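Long-range contact in B-cell differentiation antigen CD72 (Mus musculus, PDB 5B1R), which acts as a co-receptor of the B-cell receptor that recognizes the Sm/RNP self-antigen and dampens B-cell signalling, here represented by its extracellular C-type lectin-like domain: residues Y50-E60 with I91-F102. The protein carries 2 engineered substitutions. Numbering follows the deposited sequence.
Unlike the reference sequence in segment 91-102: Lys-93 (reference Thr), Lys-99 (reference Glu), Phe-102 (reference Ile).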
loop_
_atom_site.group_PDB
_atom_site.type_symbol
_atom_site.label_atom_id
_atom_site.label_comp_id
_atom_site.label_asym_id
_atom_site.label_seq_id
_atom_site.Cartn_x
_atom_site.Cartn_y
_atom_site.Cartn_z
ATOM N N TYR A 50 3.813 14.164 7.638
ATOM C CA TYR A 50 2.968 13.680 6.551
ATOM C C TYR A 50 3.684 12.700 5.623
ATOM O O TYR A 50 3.032 11.846 5.022
ATOM C CB TYR A 50 2.408 14.854 5.726
ATOM C CG TYR A 50 3.462 15.574 4.903
ATOM C CD1 TYR A 50 3.776 15.150 3.615
ATOM C CD2 TYR A 50 4.150 16.668 5.421
ATOM C CE1 TYR A 50 4.758 15.778 2.875
ATOM C CE2 TYR A 50 5.138 17.317 4.674
ATOM C CZ TYR A 50 5.425 16.868 3.399
ATOM O OH TYR A 50 6.393 17.491 2.642
ATOM N N TYR A 51 5.003 12.833 5.487
ATOM C CA TYR A 51 5.756 12.015 4.532
ATOM C C TYR A 51 6.248 10.705 5.134
ATOM O O TYR A 51 6.820 9.866 4.427
ATOM C CB TYR A 51 6.954 12.803 3.980
ATOM C CG TYR A 51 7.847 13.355 5.076
ATOM C CD1 TYR A 51 8.759 12.534 5.740
ATOM C CD2 TYR A 51 7.759 14.688 5.475
ATOM C CE1 TYR A 51 9.560 13.019 6.765
ATOM C CE2 TYR A 51 8.560 15.180 6.501
ATOM C CZ TYR A 51 9.460 14.337 7.136
ATOM O OH TYR A 51 10.262 14.815 8.150
ATOM N N GLU A 52 6.070 10.529 6.444
ATOM C CA GLU A 52 6.605 9.341 7.099
ATOM C C GLU A 52 5.739 8.123 6.873
ATOM O O GLU A 52 4.524 8.191 7.025
ATOM C CB GLU A 52 6.709 9.559 8.602
ATOM C CG GLU A 52 7.823 10.492 8.994
ATOM C CD GLU A 52 8.051 10.551 10.486
ATOM O OE1 GLU A 52 7.131 10.214 11.259
ATOM O OE2 GLU A 52 9.165 10.935 10.888
ATOM N N VAL A 53 6.372 6.994 6.563
ATOM C CA VAL A 53 5.648 5.733 6.488
ATOM C C VAL A 53 6.536 4.644 7.060
ATOM O O VAL A 53 7.748 4.668 6.897
ATOM C CB VAL A 53 5.224 5.426 5.019
ATOM C CG1 VAL A 53 6.407 5.140 4.123
ATOM C CG2 VAL A 53 4.253 4.286 4.973
ATOM N N SER A 54 5.927 3.715 7.779
ATOM C CA SER A 54 6.643 2.581 8.343
ATOM C C SER A 54 6.017 1.320 7.767
ATOM O O SER A 54 4.836 1.066 7.987
ATOM C CB SER A 54 6.476 2.579 9.854
ATOM O OG SER A 54 7.019 1.394 10.396
ATOM N N LEU A 55 6.817 0.549 7.031
ATOM C CA LEU A 55 6.353 -0.656 6.349
ATOM C C LEU A 55 6.882 -1.888 7.061
ATOM O O LEU A 55 7.983 -1.854 7.606
ATOM C CB LEU A 55 6.899 -0.680 4.922
ATOM C CG LEU A 55 6.591 0.547 4.055
ATOM C CD1 LEU A 55 7.360 0.485 2.750
ATOM C CD2 LEU A 55 5.098 0.633 3.766
ATOM N N PRO A 56 6.135 -3.000 7.019
ATOM C CA PRO A 56 6.698 -4.255 7.537
ATOM C C PRO A 56 7.849 -4.721 6.652
ATOM O O PRO A 56 7.801 -4.547 5.425
ATOM C CB PRO A 56 5.525 -5.233 7.479
ATOM C CG PRO A 56 4.475 -4.590 6.755
ATOM C CD PRO A 56 4.761 -3.153 6.519
ATOM N N SER A 57 8.887 -5.285 7.259
ATOM C CA SER A 57 10.082 -5.685 6.525
ATOM C C SER A 57 9.792 -6.646 5.381
ATOM O O SER A 57 10.386 -6.547 4.304
ATOM C CB SER A 57 11.085 -6.343 7.467
ATOM O OG SER A 57 11.486 -5.449 8.486
ATOM N N GLY A 58 8.884 -7.595 5.620
ATOM C CA GLY A 58 8.619 -8.607 4.612
ATOM C C GLY A 58 8.076 -7.999 3.338
ATOM O O GLY A 58 8.361 -8.480 2.240
ATOM N N LEU A 59 7.282 -6.942 3.489
ATOM C CA LEU A 59 6.758 -6.219 2.342
ATOM C C LEU A 59 7.836 -5.320 1.731
ATOM O O LEU A 59 8.065 -5.339 0.508
ATOM C CB LEU A 59 5.534 -5.386 2.747
ATOM C CG LEU A 59 4.986 -4.439 1.679
ATOM C CD1 LEU A 59 4.452 -5.173 0.457
ATOM C CD2 LEU A 59 3.903 -3.581 2.310
ATOM N N GLU A 60 8.487 -4.511 2.570
ATOM C CA GLU A 60 9.436 -3.521 2.090
ATOM C C GLU A 60 10.524 -4.168 1.238
ATOM O O GLU A 60 10.908 -3.634 0.197
ATOM C CB GLU A 60 10.035 -2.775 3.280
ATOM C CG GLU A 60 10.998 -1.675 2.871
ATOM C CD GLU A 60 11.360 -0.718 3.992
ATOM O OE1 GLU A 60 10.639 -0.666 5.020
ATOM O OE2 GLU A 60 12.361 0.016 3.823
ATOM N N ILE A 91 3.754 5.455 -2.141
ATOM C CA ILE A 91 5.049 5.390 -1.480
ATOM C C ILE A 91 6.158 5.390 -2.538
ATOM O O ILE A 91 6.051 4.761 -3.589
ATOM C CB ILE A 91 5.169 4.201 -0.496
ATOM C CG1 ILE A 91 4.930 2.854 -1.193
ATOM C CG2 ILE A 91 4.205 4.415 0.665
ATOM C CD1 ILE A 91 5.225 1.646 -0.294
ATOM N N LYS A 92 7.223 6.103 -2.222
ATOM C CA LYS A 92 8.343 6.279 -3.137
ATOM C C LYS A 92 9.622 6.246 -2.327
ATOM O O LYS A 92 9.661 6.742 -1.194
ATOM C CB LYS A 92 8.203 7.608 -3.872
ATOM C CG LYS A 92 9.337 7.890 -4.838
ATOM C CD LYS A 92 8.984 9.061 -5.739
ATOM C CE LYS A 92 10.039 9.302 -6.823
ATOM N NZ LYS A 92 9.512 10.219 -7.864
ATOM N N LYS A 93 10.667 5.646 -2.887
ATOM C CA LYS A 93 11.895 5.477 -2.126
ATOM C C LYS A 93 12.859 6.613 -2.353
ATOM O O LYS A 93 13.216 6.919 -3.489
ATOM C CB LYS A 93 12.592 4.148 -2.435
ATOM C CG LYS A 93 13.627 3.798 -1.367
ATOM C CD LYS A 93 14.192 2.406 -1.499
ATOM C CE LYS A 93 15.031 2.088 -0.270
ATOM N NZ LYS A 93 15.910 0.902 -0.468
ATOM N N TYR A 94 13.263 7.242 -1.257
ATOM C CA TYR A 94 14.288 8.274 -1.295
ATOM C C TYR A 94 15.520 7.783 -0.567
ATOM O O TYR A 94 15.509 7.641 0.655
ATOM C CB TYR A 94 13.773 9.551 -0.645
ATOM C CG TYR A 94 12.668 10.200 -1.429
ATOM C CD1 TYR A 94 11.340 9.846 -1.217
ATOM C CD2 TYR A 94 12.948 11.155 -2.398
ATOM C CE1 TYR A 94 10.326 10.436 -1.939
ATOM C CE2 TYR A 94 11.942 11.749 -3.122
ATOM C CZ TYR A 94 10.632 11.388 -2.889
ATOM O OH TYR A 94 9.624 11.982 -3.612
ATOM N N TYR A 95 16.579 7.527 -1.327
ATOM C CA TYR A 95 17.814 6.994 -0.771
ATOM C C TYR A 95 17.525 5.729 0.031
ATOM O O TYR A 95 17.234 4.683 -0.546
ATOM C CB TYR A 95 18.521 8.063 0.067
ATOM C CG TYR A 95 18.539 9.404 -0.631
ATOM C CD1 TYR A 95 19.414 9.647 -1.682
ATOM C CD2 TYR A 95 17.663 10.417 -0.260
ATOM C CE1 TYR A 95 19.428 10.868 -2.335
ATOM C CE2 TYR A 95 17.668 11.641 -0.907
ATOM C CZ TYR A 95 18.554 11.861 -1.943
ATOM O OH TYR A 95 18.565 13.077 -2.590
ATOM N N GLN A 96 17.564 5.827 1.355
ATOM C CA GLN A 96 17.364 4.645 2.189
ATOM C C GLN A 96 15.947 4.479 2.746
ATOM O O GLN A 96 15.641 3.450 3.344
ATOM C CB GLN A 96 18.386 4.608 3.330
ATOM C CG GLN A 96 19.849 4.633 2.882
ATOM C CD GLN A 96 20.336 3.304 2.319
ATOM O OE1 GLN A 96 19.555 2.499 1.808
ATOM N NE2 GLN A 96 21.641 3.069 2.417
ATOM N N LYS A 97 15.081 5.471 2.549
ATOM C CA LYS A 97 13.747 5.427 3.155
ATOM C C LYS A 97 12.595 5.576 2.176
ATOM O O LYS A 97 12.579 6.497 1.359
ATOM C CB LYS A 97 13.593 6.522 4.213
ATOM C CG LYS A 97 14.143 6.175 5.578
ATOM C CD LYS A 97 13.852 7.296 6.560
ATOM C CE LYS A 97 14.671 7.145 7.825
ATOM N NZ LYS A 97 14.550 8.358 8.678
ATOM N N TRP A 98 11.610 4.686 2.295
ATOM C CA TRP A 98 10.318 4.896 1.649
ATOM C C TRP A 98 9.591 6.039 2.354
ATOM O O TRP A 98 9.622 6.134 3.579
ATOM C CB TRP A 98 9.476 3.609 1.679
ATOM C CG TRP A 98 10.048 2.548 0.787
ATOM C CD1 TRP A 98 10.985 1.611 1.114
ATOM C CD2 TRP A 98 9.744 2.346 -0.597
ATOM N NE1 TRP A 98 11.277 0.836 0.019
ATOM C CE2 TRP A 98 10.524 1.263 -1.042
ATOM C CE3 TRP A 98 8.886 2.976 -1.500
ATOM C CZ2 TRP A 98 10.482 0.804 -2.350
ATOM C CZ3 TRP A 98 8.836 2.507 -2.795
ATOM C CH2 TRP A 98 9.634 1.435 -3.212
ATOM N N LYS A 99 8.953 6.898 1.560
ATOM C CA LYS A 99 8.177 8.018 2.070
ATOM C C LYS A 99 6.799 8.024 1.432
ATOM O O LYS A 99 6.628 7.559 0.305
ATOM C CB LYS A 99 8.882 9.346 1.765
ATOM C CG LYS A 99 10.173 9.520 2.539
ATOM C CD LYS A 99 10.820 10.861 2.278
ATOM C CE LYS A 99 12.163 10.945 2.983
ATOM N NZ LYS A 99 12.044 11.242 4.442
ATOM N N ARG A 100 5.821 8.552 2.158
ATOM C CA ARG A 100 4.532 8.859 1.564
ATOM C C ARG A 100 4.675 10.129 0.728
ATOM O O ARG A 100 5.207 11.132 1.204
ATOM C CB ARG A 100 3.478 9.077 2.650
ATOM C CG ARG A 100 2.095 9.379 2.094
ATOM C CD ARG A 100 1.060 9.643 3.190
ATOM N NE ARG A 100 0.949 8.491 4.079
ATOM C CZ ARG A 100 0.160 7.439 3.858
ATOM N NH1 ARG A 100 -0.690 7.435 2.831
ATOM N NH2 ARG A 100 0.216 6.406 4.680
ATOM N N THR A 101 4.208 10.065 -0.517
ATOM C CA THR A 101 4.274 11.178 -1.438
ATOM C C THR A 101 2.915 11.359 -2.106
ATOM O O THR A 101 2.084 10.451 -2.152
ATOM C CB THR A 101 5.336 10.964 -2.503
ATOM O OG1 THR A 101 4.939 9.899 -3.356
ATOM C CG2 THR A 101 6.677 10.624 -1.880
ATOM N N PHE A 102 2.677 12.552 -2.612
ATOM C CA PHE A 102 1.409 12.871 -3.251
ATOM C C PHE A 102 1.549 12.961 -4.760
ATOM O O PHE A 102 2.554 13.459 -5.257
ATOM C CB PHE A 102 0.883 14.187 -2.688
ATOM C CG PHE A 102 0.747 14.175 -1.189
ATOM C CD1 PHE A 102 -0.062 13.240 -0.563
ATOM C CD2 PHE A 102 1.412 15.118 -0.406
ATOM C CE1 PHE A 102 -0.201 13.230 0.812
ATOM C CE2 PHE A 102 1.275 15.126 0.977
ATOM C CZ PHE A 102 0.467 14.176 1.585
HETATM O O HOH W 1 2.296 9.602 6.368
HETATM O O HOH W 2 2.131 6.869 6.786
HETATM O O HOH W 3 9.268 7.357 6.045
HETATM O O HOH W 4 10.138 3.871 5.585
HETATM O O HOH W 5 12.165 2.638 4.330
#
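Two waters grip the carbonyl oxygen of Trp-98, one 2.8 Å from Trp-98 O and accepting from Val-53 N, the other also donating to Val-53 O. In this C-type lectin-like domain, the chain 50-56, extended from Glu-52 onward, runs beside strand 97-104, an outer strand of a three-stranded antiparallel sheet, and water largely replaces direct pairing. The one direct backbone bond, Arg-100 N to Tyr-51 O at 2.8 Å, is bent (147° at the hydrogen), with the donor above the carbonyl plane. Arg-100 suits its buried place because its guanidinium serves several partners: NE and NH2 each donate to a separate water, both 2.7 Å from Glu-52 O, while NH1 forms a salt bridge with Asp-89. An extended start (CG anti to the backbone N, chi1 -179°) carries Arg-100 CD past Tyr-50 O at 3.5 Å. Farther along, compact apolar side chains meet: Val-53 CG1 packs on the Trp-98 carbonyl, and Leu-55 CD1 meets Ile-91 CD1 tip to tip at 3.9 Å; the same methyl touches Trp-98 CG, the leucine crossing the indole side chain at about a right angle. At the other end, the rings of Tyr-50 and Phe-102 are turned only 18° from each other but hardly overlap, Tyr-50 CD1 touching Phe-102 CE2. Glu-60 OE2 lies at the indole edge, 3.4 Å from Trp-98 CD1, its carboxylate steep to the ring, and a water joins OE2 to Trp-98 N.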